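Local structure of FMN-dependent NADH:quinone oxidoreductase 1 (Bacillus anthracis, 4M0C) at residues Q183-Q188 against K204-A209; G141-V146 against A210-N215; D52-I57 against P110-D115. The protein probably uses FMN and NADH to reduce electrophilic quinones and to cleave the azo bond of aromatic azo compounds. All blocks are in the same frame, centred on the assembly; numbering follows the deposited sequence.

Contacts 1 and 2 hold the same helix, 195-214, against the two neighbouring strands 181-188 and 143-150 at one margin of the parallel sheet; their centres lie 11 Å apart and they join where Gln183 meets Arg212. Contact 3 sits across the chain's centre, about 25 Å from contact 1 between centres, and ties a loop to the start of helix 111-120 at the dimer interface beside FMN. All three are partly buried. Contacts 1 and 2 surround small aliphatic centres with polar bridges at their rims, by water in contact 1 and mainly by arginine in contact 2. In contact 3 a lysine and an aspartate do most of the work.

Contact 1 (Q183-Q188 against K204-A209); sequences QIVRAQ and KEVEEA
A chi1 of 163° sets CG1 of Val185 opposite the main-chain nitrogen and turns both methyls to the helix, where Glu205, its CG beside its own backbone N (chi1 -71°) and its chain extended, slides past in the opposite direction. The CG2 methyl of Val185 lies 3.9 Å from Glu205 CB, while Val185 CG1 is 3.8 Å from Glu205 OE2. The same CG1 also reaches Val206 CG1 at 4.0 Å, the two valines crossing at about a right angle, and Ile147, Val26 and Phe30 add apolar cover around Val206. Here strand 183-188 and helix 204-209 run nearly antiparallel, with the axes of these short segments 9.1 Å apart at closest approach, as expected when the last helix of a flavodoxin-like fold returns across the outermost strand.

Polar links across the seam pass through water. Extended Gln183 presents NE2 to a water at 2.6 Å, and this water donates to the backbone O of Glu205 at 3.0 Å, while Gln183 OE1 lies 3.9 Å from Ala209 CB and accepts a hydrogen bond from Arg212. A second water accepts from Arg186 N at 2.9 Å; its separation from Glu205 OE2 is too short to be trusted, so this bridge is doubtful. Val185 and Ala187 bond through their backbones to strand 143-150. The guanidinium of Arg186 leaves the contact for Glu164. The chemistry implies an aliphatic centre at Val185, with strand and helix joined in their polar parts mainly by the water between Gln183 and Glu205 O.

Contact 2 (G141-V146 against A210-N215); sequences GRRMLV and ASRLAN
Strand 143-146 and helix 210-214 run almost antiparallel, at 165° with their axes 10.4 Å apart, and Arg143 comes closest to Leu213 along the backbones. This is the layer of helix on parallel sheet that makes up a flavodoxin-like fold, seen at the C-terminal end of helix 195-214.

Arg143 carries most of the contact. Its chain slides along Leu213 in the opposite direction, with Leu213 CD2 3.6 Å from Arg143 CD, and then bends at chi3 (-90°) to carry the guanidinium to the backbone oxygens at the end of the helix. One face of that group lies against Leu213, whose CD2 and CA both sit over it. The oxygens gathered around the group probably suit its positive charge, since the C-terminal end of a helix carries partial negative charge. Leu213 O is 2.8 Å from Arg143 NH2, but the angle is too poor for a hydrogen bond.

The other methyl of Leu213, CD1, rests 4.0 Å from Leu145 CB; Leu145 in turn packs on Phe30 and Val185, so the leucine pair continues the apolar layer under the helix. At the rim, Arg212 NH1 donates to a water at 3.0 Å that also lies 2.7 Å from the backbone O of Met144 (selenomethionine). The Arg212 guanidinium is also held by Gln183 and by Asp181, whose salt bridge probably offsets the like charge of nearby Arg143. In the guanidinium plane, Arg143 NH2 donates to the O of poorly ordered Asn215 at 3.1 Å, with an N-H...O angle of 162°.

Contact 3 (D52-I57 against P110-D115); sequences DVVPMI and PSKLKD
Asp115, Val54 and Lys112 bury the most surface here, and the lysine amino group stands between the other two. Lys112 folds back on itself at chi2 (-51°) and chi3 (-66°), which swings its end from the first turn of helix 111-120 over to the loop. There NZ donates to Val54 O at 2.6 Å, in the carbonyl plane and with a C=O...N angle of 156°. The same NZ forms a salt bridge with Asp115 OD2 at 2.9 Å, meeting the carboxylate on its anti side and well out of its plane. One cation thus links the loop backbone to an acid one turn further along its own helix. A water that accepts from Val54 N also accepts a weak bond from Lys112 NZ.

Beside these polar links, the side chain of Val54 packs obliquely across Asp115, its CG1 4.1 Å from Asp115 CB, and its CB is 4.0 Å from Lys112 CE. Leu49 and Ile47 also pack on Val54.

The other carboxylate oxygen of Asp115, OD1, lies 3.1 Å from CB of Met56 (selenomethionine), a tight approach, and accepts from a water that is in turn 2.7 Å from Ile57 N, so the next peptide of the loop is also tied to the helix. OD1 accepts a hydrogen bond from Ser111 of the second subunit as well, and the pair recurs with the roles of the subunits exchanged. Ile57 touches FMN and packs on His105 of the second subunit. The arrangement therefore belongs to the homodimer interface of an azoreductase with a flavodoxin-like fold, where the loop after strand 42-48, tied to helix 111-120, brings Ile57 against FMN.

Contact 1 (Q183-Q188 against K204-A209)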
# COMPACT_ATOMS: atom_id res chain seq x y z
N GLN A 183 15.12 -10.00 -8.39
CA GLN A 183 14.38 -10.96 -9.24
C GLN A 183 12.98 -11.14 -8.68
O GLN A 183 12.79 -11.28 -7.46
CB GLN A 183 15.08 -12.32 -9.30
CG GLN A 183 14.24 -13.41 -10.02
CD GLN A 183 14.97 -14.74 -10.15
OE1 GLN A 183 16.06 -14.92 -9.62
NE2 GLN A 183 14.35 -15.68 -10.87
N ILE A 184 11.98 -11.11 -9.56
CA ILE A 184 10.64 -11.48 -9.14
C ILE A 184 10.25 -12.78 -9.84
O ILE A 184 10.46 -12.93 -11.04
CB ILE A 184 9.60 -10.37 -9.41
CG1 ILE A 184 8.17 -10.89 -9.11
CG2 ILE A 184 9.73 -9.87 -10.85
CD1 ILE A 184 7.11 -9.82 -9.11
N VAL A 185 9.72 -13.73 -9.07
CA VAL A 185 9.15 -14.93 -9.65
C VAL A 185 7.64 -14.75 -9.58
O VAL A 185 7.07 -14.58 -8.49
CB VAL A 185 9.59 -16.19 -8.87
CG1 VAL A 185 8.69 -17.37 -9.20
CG2 VAL A 185 11.06 -16.52 -9.18
N ARG A 186 6.98 -14.73 -10.74
CA ARG A 186 5.53 -14.54 -10.74
C ARG A 186 4.83 -15.88 -10.93
O ARG A 186 4.85 -16.45 -12.01
CB ARG A 186 5.11 -13.60 -11.88
CG ARG A 186 5.67 -12.19 -11.81
CD ARG A 186 5.42 -11.48 -13.14
NE ARG A 186 5.68 -10.04 -13.09
CZ ARG A 186 6.79 -9.47 -13.54
NH1 ARG A 186 7.76 -10.19 -14.07
NH2 ARG A 186 6.93 -8.15 -13.44
N ALA A 187 4.22 -16.40 -9.87
CA ALA A 187 3.35 -17.56 -10.01
C ALA A 187 2.02 -16.99 -10.50
O ALA A 187 1.07 -16.83 -9.72
CB ALA A 187 3.17 -18.27 -8.67
N GLN A 188 1.97 -16.67 -11.80
CA GLN A 188 0.87 -15.86 -12.34
C GLN A 188 -0.14 -16.68 -13.16
O GLN A 188 0.17 -17.77 -13.66
CB GLN A 188 1.44 -14.74 -13.21
CG GLN A 188 2.23 -15.27 -14.42
CD GLN A 188 2.77 -14.15 -15.28
OE1 GLN A 188 2.50 -12.98 -15.02
NE2 GLN A 188 3.54 -14.50 -16.30
N LYS A 204 10.19 -24.49 -10.70
CA LYS A 204 11.39 -24.47 -11.52
C LYS A 204 12.15 -23.14 -11.32
O LYS A 204 13.34 -23.14 -11.01
CB LYS A 204 11.00 -24.69 -12.99
CG LYS A 204 12.16 -24.88 -13.96
CD LYS A 204 11.64 -25.09 -15.38
CE LYS A 204 10.85 -23.87 -15.88
NZ LYS A 204 10.29 -24.09 -17.25
N GLU A 205 11.44 -22.02 -11.44
CA GLU A 205 12.08 -20.73 -11.24
C GLU A 205 12.71 -20.53 -9.85
O GLU A 205 13.87 -20.13 -9.76
CB GLU A 205 11.13 -19.58 -11.60
CG GLU A 205 10.87 -19.44 -13.12
CD GLU A 205 9.80 -18.39 -13.46
OE1 GLU A 205 9.01 -18.63 -14.39
OE2 GLU A 205 9.77 -17.33 -12.80
N VAL A 206 11.99 -20.80 -8.76
CA VAL A 206 12.63 -20.62 -7.44
C VAL A 206 13.75 -21.64 -7.16
O VAL A 206 14.62 -21.38 -6.32
CB VAL A 206 11.63 -20.60 -6.24
CG1 VAL A 206 10.68 -19.45 -6.37
CG2 VAL A 206 10.87 -21.96 -6.12
N GLU A 207 13.74 -22.78 -7.85
CA GLU A 207 14.86 -23.72 -7.76
C GLU A 207 16.11 -23.09 -8.33
O GLU A 207 17.21 -23.26 -7.79
CB GLU A 207 14.57 -25.02 -8.53
CG GLU A 207 13.68 -25.97 -7.77
CD GLU A 207 13.16 -27.10 -8.63
OE1 GLU A 207 13.54 -27.19 -9.82
OE2 GLU A 207 12.36 -27.90 -8.10
N GLU A 208 15.94 -22.37 -9.45
CA GLU A 208 17.06 -21.69 -10.09
C GLU A 208 17.52 -20.55 -9.20
O GLU A 208 18.71 -20.33 -9.02
CB GLU A 208 16.66 -21.16 -11.48
CG GLU A 208 16.18 -22.25 -12.46
CD GLU A 208 15.85 -21.71 -13.84
OE1 GLU A 208 15.31 -22.48 -14.67
OE2 GLU A 208 16.14 -20.52 -14.12
N ALA A 209 16.56 -19.83 -8.62
CA ALA A 209 16.88 -18.72 -7.73
C ALA A 209 17.66 -19.22 -6.51
O ALA A 209 18.67 -18.63 -6.14
CB ALA A 209 15.61 -18.03 -7.31
O HOH W 1 15.11 -18.11 -11.54
O HOH W 2 8.31 -15.43 -13.21

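Contact 2 (G141-V146 against A210-N215)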
# COMPACT_ATOMS: atom_id res chain seq x y z
N GLY A 141 26.02 -4.76 -2.58
CA GLY A 141 25.82 -6.05 -3.23
C GLY A 141 24.76 -6.96 -2.62
O GLY A 141 24.93 -8.17 -2.62
N ARG A 142 23.67 -6.39 -2.11
CA ARG A 142 22.60 -7.23 -1.57
C ARG A 142 21.71 -7.77 -2.69
O ARG A 142 21.76 -7.27 -3.83
CB ARG A 142 21.77 -6.47 -0.53
CG ARG A 142 22.62 -5.98 0.65
CD ARG A 142 21.84 -5.05 1.55
NE ARG A 142 22.76 -4.28 2.39
CZ ARG A 142 22.67 -4.17 3.72
NH1 ARG A 142 23.57 -3.45 4.35
NH2 ARG A 142 21.70 -4.78 4.39
N ARG A 143 20.91 -8.79 -2.37
CA ARG A 143 20.06 -9.44 -3.35
C ARG A 143 18.67 -9.67 -2.83
O ARG A 143 18.47 -10.05 -1.68
CB ARG A 143 20.64 -10.80 -3.78
CG ARG A 143 22.07 -10.71 -4.23
CD ARG A 143 22.54 -12.04 -4.79
NE ARG A 143 23.11 -12.92 -3.78
CZ ARG A 143 23.84 -14.00 -4.05
NH1 ARG A 143 24.09 -14.35 -5.31
NH2 ARG A 143 24.31 -14.74 -3.06
N MSE A 144 17.70 -9.45 -3.71
CA MSE A 144 16.31 -9.68 -3.36
C MSE A 144 15.63 -10.59 -4.36
O MSE A 144 15.87 -10.51 -5.57
CB MSE A 144 15.55 -8.37 -3.30
CG MSE A 144 14.09 -8.58 -2.88
SE MSE A 144 13.43 -6.86 -2.66
CE MSE A 144 14.28 -6.51 -0.92
N LEU A 145 14.80 -11.47 -3.82
CA LEU A 145 13.94 -12.33 -4.59
C LEU A 145 12.50 -12.05 -4.14
O LEU A 145 12.17 -12.10 -2.93
CB LEU A 145 14.31 -13.78 -4.35
CG LEU A 145 13.27 -14.80 -4.82
CD1 LEU A 145 13.25 -14.83 -6.36
CD2 LEU A 145 13.61 -16.17 -4.27
N VAL A 146 11.64 -11.68 -5.09
CA VAL A 146 10.23 -11.50 -4.76
C VAL A 146 9.44 -12.69 -5.32
O VAL A 146 9.59 -13.05 -6.48
CB VAL A 146 9.69 -10.16 -5.32
CG1 VAL A 146 8.17 -10.06 -5.13
CG2 VAL A 146 10.41 -8.96 -4.64
N ALA A 210 17.20 -20.30 -5.89
CA ALA A 210 17.92 -20.89 -4.76
C ALA A 210 19.38 -21.17 -5.11
O ALA A 210 20.29 -20.76 -4.38
CB ALA A 210 17.23 -22.16 -4.26
N SER A 211 19.60 -21.87 -6.22
CA SER A 211 20.94 -22.10 -6.75
C SER A 211 21.73 -20.82 -6.94
O SER A 211 22.92 -20.75 -6.59
CB SER A 211 20.88 -22.83 -8.09
OG SER A 211 20.73 -24.21 -7.88
N ARG A 212 21.11 -19.81 -7.53
CA ARG A 212 21.83 -18.56 -7.78
C ARG A 212 22.19 -17.90 -6.47
O ARG A 212 23.35 -17.54 -6.25
CB ARG A 212 21.00 -17.61 -8.65
CG ARG A 212 21.71 -16.28 -8.94
CD ARG A 212 20.93 -15.37 -9.88
NE ARG A 212 19.57 -15.07 -9.43
CZ ARG A 212 19.24 -14.05 -8.65
NH1 ARG A 212 17.98 -13.86 -8.30
NH2 ARG A 212 20.18 -13.22 -8.20
N LEU A 213 21.21 -17.78 -5.58
CA LEU A 213 21.40 -17.07 -4.32
C LEU A 213 22.36 -17.77 -3.34
O LEU A 213 22.99 -17.11 -2.52
CB LEU A 213 20.05 -16.79 -3.65
CG LEU A 213 19.18 -15.83 -4.46
CD1 LEU A 213 17.77 -15.73 -3.88
CD2 LEU A 213 19.86 -14.46 -4.55
N ALA A 214 22.48 -19.09 -3.45
CA ALA A 214 23.37 -19.86 -2.57
C ALA A 214 24.85 -19.80 -2.94
O ALA A 214 25.69 -20.19 -2.14
CB ALA A 214 22.91 -21.30 -2.47
N ASN A 215 25.18 -19.35 -4.15
CA ASN A 215 26.59 -19.14 -4.49
C ASN A 215 27.11 -17.84 -3.91
O ASN A 215 26.41 -16.82 -3.94
CB ASN A 215 26.78 -19.11 -6.00
CG ASN A 215 26.38 -20.40 -6.66
OD1 ASN A 215 26.22 -21.43 -6.00
ND2 ASN A 215 26.20 -20.36 -7.98
O HOH W 3 18.08 -11.26 -6.83

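Contact 3 (D52-I57 against P110-D115)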
# COMPACT_ATOMS: atom_id res chain seq x y z
N ASP A 52 3.65 -11.37 13.26
CA ASP A 52 4.56 -10.67 14.16
C ASP A 52 4.09 -9.21 14.27
O ASP A 52 3.28 -8.76 13.45
CB ASP A 52 6.00 -10.75 13.63
CG ASP A 52 6.55 -12.19 13.61
OD1 ASP A 52 6.26 -12.96 14.56
OD2 ASP A 52 7.27 -12.56 12.65
N VAL A 53 4.59 -8.48 15.27
CA VAL A 53 4.20 -7.08 15.42
C VAL A 53 4.92 -6.17 14.42
O VAL A 53 6.15 -6.06 14.43
CB VAL A 53 4.43 -6.58 16.85
CG1 VAL A 53 4.11 -5.10 16.96
CG2 VAL A 53 3.59 -7.40 17.85
N VAL A 54 4.17 -5.55 13.52
CA VAL A 54 4.75 -4.66 12.54
C VAL A 54 4.00 -3.34 12.64
O VAL A 54 2.91 -3.19 12.08
CB VAL A 54 4.64 -5.24 11.10
CG1 VAL A 54 5.30 -4.29 10.07
CG2 VAL A 54 5.29 -6.62 11.03
N PRO A 55 4.57 -2.37 13.38
CA PRO A 55 3.87 -1.13 13.68
C PRO A 55 3.57 -0.33 12.42
O PRO A 55 4.41 -0.23 11.51
CB PRO A 55 4.87 -0.36 14.55
CG PRO A 55 5.75 -1.43 15.15
CD PRO A 55 5.89 -2.43 14.03
N MSE A 56 2.38 0.25 12.35
CA MSE A 56 2.05 1.09 11.22
C MSE A 56 2.39 2.53 11.59
O MSE A 56 2.51 2.86 12.77
CB MSE A 56 0.56 0.95 10.87
CG MSE A 56 -0.37 1.44 11.92
SE MSE A 56 -2.23 1.26 11.29
CE MSE A 56 -3.03 2.33 12.70
N ILE A 57 2.56 3.39 10.59
CA ILE A 57 2.67 4.80 10.89
C ILE A 57 1.31 5.32 11.38
O ILE A 57 0.33 5.30 10.63
CB ILE A 57 3.13 5.62 9.68
CG1 ILE A 57 4.56 5.24 9.29
CG2 ILE A 57 3.06 7.12 9.99
CD1 ILE A 57 5.04 5.98 8.07
N PRO A 110 0.49 -5.83 -0.21
CA PRO A 110 -0.42 -5.98 0.94
C PRO A 110 -0.24 -4.82 1.93
O PRO A 110 0.89 -4.31 2.05
CB PRO A 110 0.03 -7.29 1.58
CG PRO A 110 0.68 -8.07 0.43
CD PRO A 110 1.30 -7.04 -0.47
N SER A 111 -1.29 -4.41 2.64
CA SER A 111 -1.17 -3.27 3.56
C SER A 111 -0.07 -3.47 4.59
O SER A 111 0.67 -2.52 4.89
CB SER A 111 -2.49 -2.99 4.26
OG SER A 111 -2.91 -4.15 4.96
N LYS A 112 0.08 -4.68 5.12
CA LYS A 112 1.12 -4.91 6.12
C LYS A 112 2.52 -4.78 5.52
O LYS A 112 3.47 -4.44 6.23
CB LYS A 112 0.94 -6.23 6.86
CG LYS A 112 -0.25 -6.29 7.81
CD LYS A 112 -0.30 -5.10 8.80
CE LYS A 112 0.87 -5.10 9.79
NZ LYS A 112 0.87 -3.90 10.71
N LEU A 113 2.65 -5.02 4.22
CA LEU A 113 3.94 -4.84 3.57
C LEU A 113 4.22 -3.35 3.44
O LEU A 113 5.38 -2.93 3.52
CB LEU A 113 3.99 -5.53 2.21
CG LEU A 113 5.32 -5.51 1.44
CD1 LEU A 113 6.44 -6.06 2.30
CD2 LEU A 113 5.21 -6.33 0.14
N LYS A 114 3.18 -2.55 3.26
CA LYS A 114 3.36 -1.10 3.26
C LYS A 114 3.84 -0.66 4.63
O LYS A 114 4.76 0.15 4.74
CB LYS A 114 2.10 -0.34 2.87
CG LYS A 114 2.27 1.19 2.90
CD LYS A 114 3.44 1.66 1.99
CE LYS A 114 3.39 3.18 1.74
NZ LYS A 114 3.35 4.02 2.98
N ASP A 115 3.24 -1.21 5.69
CA ASP A 115 3.71 -0.89 7.04
C ASP A 115 5.20 -1.25 7.14
O ASP A 115 6.01 -0.48 7.66
CB ASP A 115 2.91 -1.64 8.10
CG ASP A 115 1.48 -1.12 8.23
OD1 ASP A 115 1.24 0.07 7.93
OD2 ASP A 115 0.61 -1.91 8.66
O HOH W 4 1.50 -5.63 13.51
O HOH W 5 2.21 2.40 8.10